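Local coordinates for protein activated BY transcription factor SSRB (Salmonella enterica, PDB 2WNW) that belongs to glycosyl hydrolase family 30 and joins a TIM-barrel domain to a beta-sandwich domain, at residues A[116-127]-A[176-186]. Residues are numbered along the deposited sequence; the frame is centred on the assembly and turned at random.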
loop_
_atom_site.group_PDB
_atom_site.type_symbol
_atom_site.label_atom_id
_atom_site.label_comp_id
_atom_site.label_asym_id
_atom_site.label_seq_id
_atom_site.Cartn_x
_atom_site.Cartn_y
_atom_site.Cartn_z
ATOM N N PHE A 116 -8.732 37.769 -25.234
ATOM C CA PHE A 116 -9.074 37.038 -24.020
ATOM C C PHE A 116 -10.505 37.371 -23.610
ATOM O O PHE A 116 -10.947 36.996 -22.525
ATOM C CB PHE A 116 -8.128 37.429 -22.884
ATOM C CG PHE A 116 -6.713 36.973 -23.084
ATOM C CD1 PHE A 116 -6.349 35.659 -22.816
ATOM C CD2 PHE A 116 -5.743 37.857 -23.543
ATOM C CE1 PHE A 116 -5.036 35.232 -22.999
ATOM C CE2 PHE A 116 -4.426 37.437 -23.730
ATOM C CZ PHE A 116 -4.073 36.121 -23.458
ATOM N N SER A 117 -11.226 38.075 -24.479
ATOM C CA SER A 117 -12.599 38.474 -24.177
ATOM C C SER A 117 -13.474 37.297 -23.752
ATOM O O SER A 117 -14.297 37.420 -22.844
ATOM C CB SER A 117 -13.223 39.182 -25.385
ATOM O OG SER A 117 -13.275 38.325 -26.513
ATOM N N ARG A 118 -13.287 36.154 -24.399
ATOM C CA ARG A 118 -14.071 34.975 -24.076
ATOM C C ARG A 118 -13.832 34.506 -22.640
ATOM O O ARG A 118 -14.782 34.198 -21.915
ATOM C CB ARG A 118 -13.753 33.858 -25.064
ATOM C CG ARG A 118 -14.646 32.658 -24.918
ATOM C CD ARG A 118 -14.852 31.979 -26.253
ATOM N NE ARG A 118 -15.548 30.707 -26.101
ATOM C CZ ARG A 118 -15.975 29.967 -27.117
ATOM N NH1 ARG A 118 -15.785 30.380 -28.365
ATOM N NH2 ARG A 118 -16.573 28.806 -26.886
ATOM N N ASP A 119 -12.569 34.451 -22.224
ATOM C CA ASP A 119 -12.260 34.043 -20.859
ATOM C C ASP A 119 -12.769 35.097 -19.878
ATOM O O ASP A 119 -13.180 34.774 -18.763
ATOM C CB ASP A 119 -10.750 33.867 -20.659
ATOM C CG ASP A 119 -10.216 32.587 -21.281
ATOM O OD1 ASP A 119 -9.143 32.123 -20.842
ATOM O OD2 ASP A 119 -10.856 32.047 -22.208
ATOM N N GLU A 120 -12.741 36.361 -20.295
ATOM C CA GLU A 120 -13.187 37.452 -19.434
ATOM C C GLU A 120 -14.677 37.378 -19.121
ATOM O O GLU A 120 -15.121 37.806 -18.057
ATOM C CB GLU A 120 -12.855 38.806 -20.079
ATOM C CG GLU A 120 -11.377 38.961 -20.406
ATOM C CD GLU A 120 -11.015 40.334 -20.942
ATOM O OE1 GLU A 120 -11.798 40.894 -21.734
ATOM O OE2 GLU A 120 -9.932 40.840 -20.583
ATOM N N ALA A 121 -15.449 36.818 -20.040
ATOM C CA ALA A 121 -16.884 36.717 -19.831
ATOM C C ALA A 121 -17.324 35.394 -19.211
ATOM O O ALA A 121 -18.272 35.356 -18.427
ATOM C CB ALA A 121 -17.607 36.933 -21.153
ATOM N N HIS A 122 -16.624 34.314 -19.547
ATOM C CA HIS A 122 -17.001 32.987 -19.067
ATOM C C HIS A 122 -16.226 32.388 -17.895
ATOM O O HIS A 122 -16.788 31.620 -17.112
ATOM C CB HIS A 122 -16.954 32.009 -20.240
ATOM C CG HIS A 122 -17.891 32.360 -21.353
ATOM N ND1 HIS A 122 -17.795 31.804 -22.609
ATOM C CD2 HIS A 122 -18.951 33.202 -21.395
ATOM C CE1 HIS A 122 -18.756 32.286 -23.378
ATOM N NE2 HIS A 122 -19.472 33.137 -22.664
ATOM N N LEU A 123 -14.948 32.727 -17.771
ATOM C CA LEU A 123 -14.131 32.167 -16.701
ATOM C C LEU A 123 -13.806 33.100 -15.548
ATOM O O LEU A 123 -13.993 32.745 -14.387
ATOM C CB LEU A 123 -12.815 31.630 -17.275
ATOM C CG LEU A 123 -12.880 30.300 -18.023
ATOM C CD1 LEU A 123 -11.617 30.098 -18.833
ATOM C CD2 LEU A 123 -13.064 29.172 -17.021
ATOM N N ILE A 124 -13.315 34.290 -15.869
ATOM C CA ILE A 124 -12.915 35.245 -14.847
ATOM C C ILE A 124 -13.964 35.592 -13.788
ATOM O O ILE A 124 -13.623 35.762 -12.616
ATOM C CB ILE A 124 -12.344 36.521 -15.512
ATOM C CG1 ILE A 124 -11.088 36.134 -16.307
ATOM C CG2 ILE A 124 -11.998 37.570 -14.460
ATOM C CD1 ILE A 124 -10.331 37.297 -16.910
ATOM N N PRO A 125 -15.249 35.703 -14.171
ATOM C CA PRO A 125 -16.254 36.029 -13.149
ATOM C C PRO A 125 -16.314 34.963 -12.048
ATOM O O PRO A 125 -16.322 35.280 -10.858
ATOM C CB PRO A 125 -17.547 36.106 -13.958
ATOM C CG PRO A 125 -17.072 36.643 -15.272
ATOM C CD PRO A 125 -15.829 35.804 -15.522
ATOM N N LEU A 126 -16.352 33.697 -12.452
ATOM C CA LEU A 126 -16.402 32.586 -11.498
ATOM C C LEU A 126 -15.143 32.582 -10.627
ATOM O O LEU A 126 -15.223 32.553 -9.395
ATOM C CB LEU A 126 -16.489 31.252 -12.246
ATOM C CG LEU A 126 -17.191 30.056 -11.588
ATOM C CD1 LEU A 126 -16.733 28.789 -12.294
ATOM C CD2 LEU A 126 -16.890 29.980 -10.102
ATOM N N ILE A 127 -13.980 32.608 -11.274
ATOM C CA ILE A 127 -12.705 32.598 -10.559
ATOM C C ILE A 127 -12.588 33.768 -9.586
ATOM O O ILE A 127 -12.165 33.593 -8.442
ATOM C CB ILE A 127 -11.513 32.649 -11.540
ATOM C CG1 ILE A 127 -11.546 31.428 -12.461
ATOM C CG2 ILE A 127 -10.203 32.673 -10.766
ATOM C CD1 ILE A 127 -10.553 31.496 -13.601
ATOM N N ASN A 176 1.466 35.617 -21.969
ATOM C CA ASN A 176 0.437 36.649 -22.072
ATOM C C ASN A 176 -0.841 36.237 -21.352
ATOM O O ASN A 176 -1.574 37.080 -20.832
ATOM C CB ASN A 176 0.148 36.993 -23.533
ATOM C CG ASN A 176 1.108 38.033 -24.075
ATOM O OD1 ASN A 176 2.082 37.710 -24.752
ATOM N ND2 ASN A 176 0.847 39.296 -23.751
ATOM N N TYR A 177 -1.103 34.935 -21.326
ATOM C CA TYR A 177 -2.259 34.404 -20.617
ATOM C C TYR A 177 -2.060 34.770 -19.143
ATOM O O TYR A 177 -2.969 35.278 -18.484
ATOM C CB TYR A 177 -2.306 32.877 -20.776
ATOM C CG TYR A 177 -3.163 32.160 -19.749
ATOM C CD1 TYR A 177 -4.534 31.997 -19.941
ATOM C CD2 TYR A 177 -2.593 31.643 -18.584
ATOM C CE1 TYR A 177 -5.319 31.333 -18.998
ATOM C CE2 TYR A 177 -3.369 30.980 -17.634
ATOM C CZ TYR A 177 -4.728 30.828 -17.849
ATOM O OH TYR A 177 -5.491 30.163 -16.923
ATOM N N LEU A 178 -0.855 34.517 -18.635
ATOM C CA LEU A 178 -0.534 34.819 -17.243
ATOM C C LEU A 178 -0.632 36.317 -16.941
ATOM O O LEU A 178 -1.147 36.709 -15.896
ATOM C CB LEU A 178 0.868 34.307 -16.895
ATOM C CG LEU A 178 1.068 32.785 -16.876
ATOM C CD1 LEU A 178 2.537 32.457 -16.648
ATOM C CD2 LEU A 178 0.206 32.166 -15.781
ATOM N N LEU A 179 -0.135 37.151 -17.853
ATOM C CA LEU A 179 -0.196 38.601 -17.660
ATOM C C LEU A 179 -1.646 39.074 -17.692
ATOM O O LEU A 179 -2.055 39.921 -16.896
ATOM C CB LEU A 179 0.606 39.315 -18.749
ATOM C CG LEU A 179 2.107 39.023 -18.737
ATOM C CD1 LEU A 179 2.770 39.690 -19.923
ATOM C CD2 LEU A 179 2.708 39.518 -17.427
ATOM N N GLU A 180 -2.416 38.520 -18.623
ATOM C CA GLU A 180 -3.832 38.853 -18.768
ATOM C C GLU A 180 -4.581 38.573 -17.465
ATOM O O GLU A 180 -5.308 39.427 -16.955
ATOM C CB GLU A 180 -4.431 38.032 -19.915
ATOM C CG GLU A 180 -5.950 37.878 -19.908
ATOM C CD GLU A 180 -6.695 39.197 -19.987
ATOM O OE1 GLU A 180 -6.124 40.192 -20.482
ATOM O OE2 GLU A 180 -7.872 39.231 -19.562
ATOM N N TYR A 181 -4.398 37.374 -16.920
ATOM C CA TYR A 181 -5.064 37.020 -15.677
ATOM C C TYR A 181 -4.579 37.857 -14.493
ATOM O O TYR A 181 -5.372 38.223 -13.626
ATOM C CB TYR A 181 -4.895 35.521 -15.391
ATOM C CG TYR A 181 -5.929 34.663 -16.100
ATOM C CD1 TYR A 181 -6.713 33.753 -15.391
ATOM C CD2 TYR A 181 -6.155 34.796 -17.470
ATOM C CE1 TYR A 181 -7.704 33.000 -16.031
ATOM C CE2 TYR A 181 -7.140 34.051 -18.117
ATOM C CZ TYR A 181 -7.911 33.157 -17.393
ATOM O OH TYR A 181 -8.891 32.428 -18.029
ATOM N N ARG A 182 -3.290 38.180 -14.456
ATOM C CA ARG A 182 -2.769 38.984 -13.356
ATOM C C ARG A 182 -3.409 40.374 -13.368
ATOM O O ARG A 182 -3.643 40.970 -12.314
ATOM C CB ARG A 182 -1.241 39.099 -13.442
ATOM C CG ARG A 182 -0.619 39.729 -12.202
ATOM C CD ARG A 182 0.867 39.417 -12.078
ATOM N NE ARG A 182 1.669 40.025 -13.135
ATOM C CZ ARG A 182 2.990 39.898 -13.230
ATOM N NH1 ARG A 182 3.653 39.182 -12.332
ATOM N NH2 ARG A 182 3.648 40.487 -14.218
ATOM N N ARG A 183 -3.694 40.886 -14.561
ATOM C CA ARG A 183 -4.327 42.196 -14.699
ATOM C C ARG A 183 -5.724 42.194 -14.090
ATOM O O ARG A 183 -6.220 43.231 -13.653
ATOM C CB ARG A 183 -4.436 42.587 -16.171
ATOM C CG ARG A 183 -3.207 43.255 -16.758
ATOM C CD ARG A 183 -3.412 43.453 -18.246
ATOM N NE ARG A 183 -4.744 43.986 -18.520
ATOM C CZ ARG A 183 -5.479 43.651 -19.575
ATOM N NH1 ARG A 183 -5.009 42.780 -20.461
ATOM N NH2 ARG A 183 -6.689 44.172 -19.739
ATOM N N HIS A 184 -6.358 41.024 -14.070
ATOM C CA HIS A 184 -7.699 40.884 -13.516
ATOM C C HIS A 184 -7.659 40.376 -12.077
ATOM O O HIS A 184 -8.652 39.863 -11.557
ATOM C CB HIS A 184 -8.530 39.944 -14.394
ATOM C CG HIS A 184 -8.832 40.504 -15.751
ATOM N ND1 HIS A 184 -10.019 41.141 -16.046
ATOM C CD2 HIS A 184 -8.087 40.559 -16.879
ATOM C CE1 HIS A 184 -9.991 41.564 -17.298
ATOM N NE2 HIS A 184 -8.829 41.224 -17.825
ATOM N N GLY A 185 -6.500 40.521 -11.442
ATOM C CA GLY A 185 -6.335 40.094 -10.064
ATOM C C GLY A 185 -6.246 38.594 -9.844
ATOM O O GLY A 185 -6.496 38.116 -8.739
ATOM N N ILE A 186 -5.887 37.844 -10.881
ATOM C CA ILE A 186 -5.782 36.392 -10.754
ATOM C C ILE A 186 -4.336 35.938 -10.931
ATOM O O ILE A 186 -3.778 36.005 -12.031
ATOM C CB ILE A 186 -6.665 35.679 -11.800
ATOM C CG1 ILE A 186 -8.103 36.194 -11.697
ATOM C CG2 ILE A 186 -6.632 34.172 -11.571
ATOM C CD1 ILE A 186 -9.012 35.714 -12.816
#
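F116 lies flat against the side chain of E180 where two neighbouring outer helices of the TIM barrel meet, helix 117-122 and the 176-183 end of helix 167-183, the axes of these two segments approaching to 11.6 Å. E180 CG stands over one face of the F116 ring, 3.7 Å from its centroid, in a CH-pi contact. Its chain leaves anti to the backbone N and then bends at chi2, folding back beside the ring; the carboxylate plane lies within 7° of the ring plane. The far rim of the phenyl leans on the helix backbone, CZ lying 3.7 Å from N176 O. At the CB end of F116, the E180 carboxylate forms a salt bridge with R183 in its own helix, and its OE2 comes within 2.8 Å of E120 OE2. This close approach of two acidic oxygens could raise the proton affinity of one of them, and the nearby guanidinium of R183 may ease the repulsion. H184 joins the cluster from the helix end, its ring turned steeply from the E120 carboxylate. I124 CD1 sits over one face of this imidazole, 3.9 Å from the centroid. Deeper in, the Y181 ring stands nearly upright to the D119 carboxylate (86°), and its hydroxyl donates to OD1 from the anti side, 34° out of the carboxylate plane. The same OD1 is hydrogen-bonded to Y102, so two tyrosines grip one buried oxygen. I127 CD1 closes on the edge of the Y181 ring, next to M88 of barrel strand 85-90. A Schellman motif with G185 at C-prime ends the helix and leads the chain to I186, which also touches L139 of strand 138-143; I186 CD1 meets the CG2 methyls of I124 and I127, each at 3.9 Å.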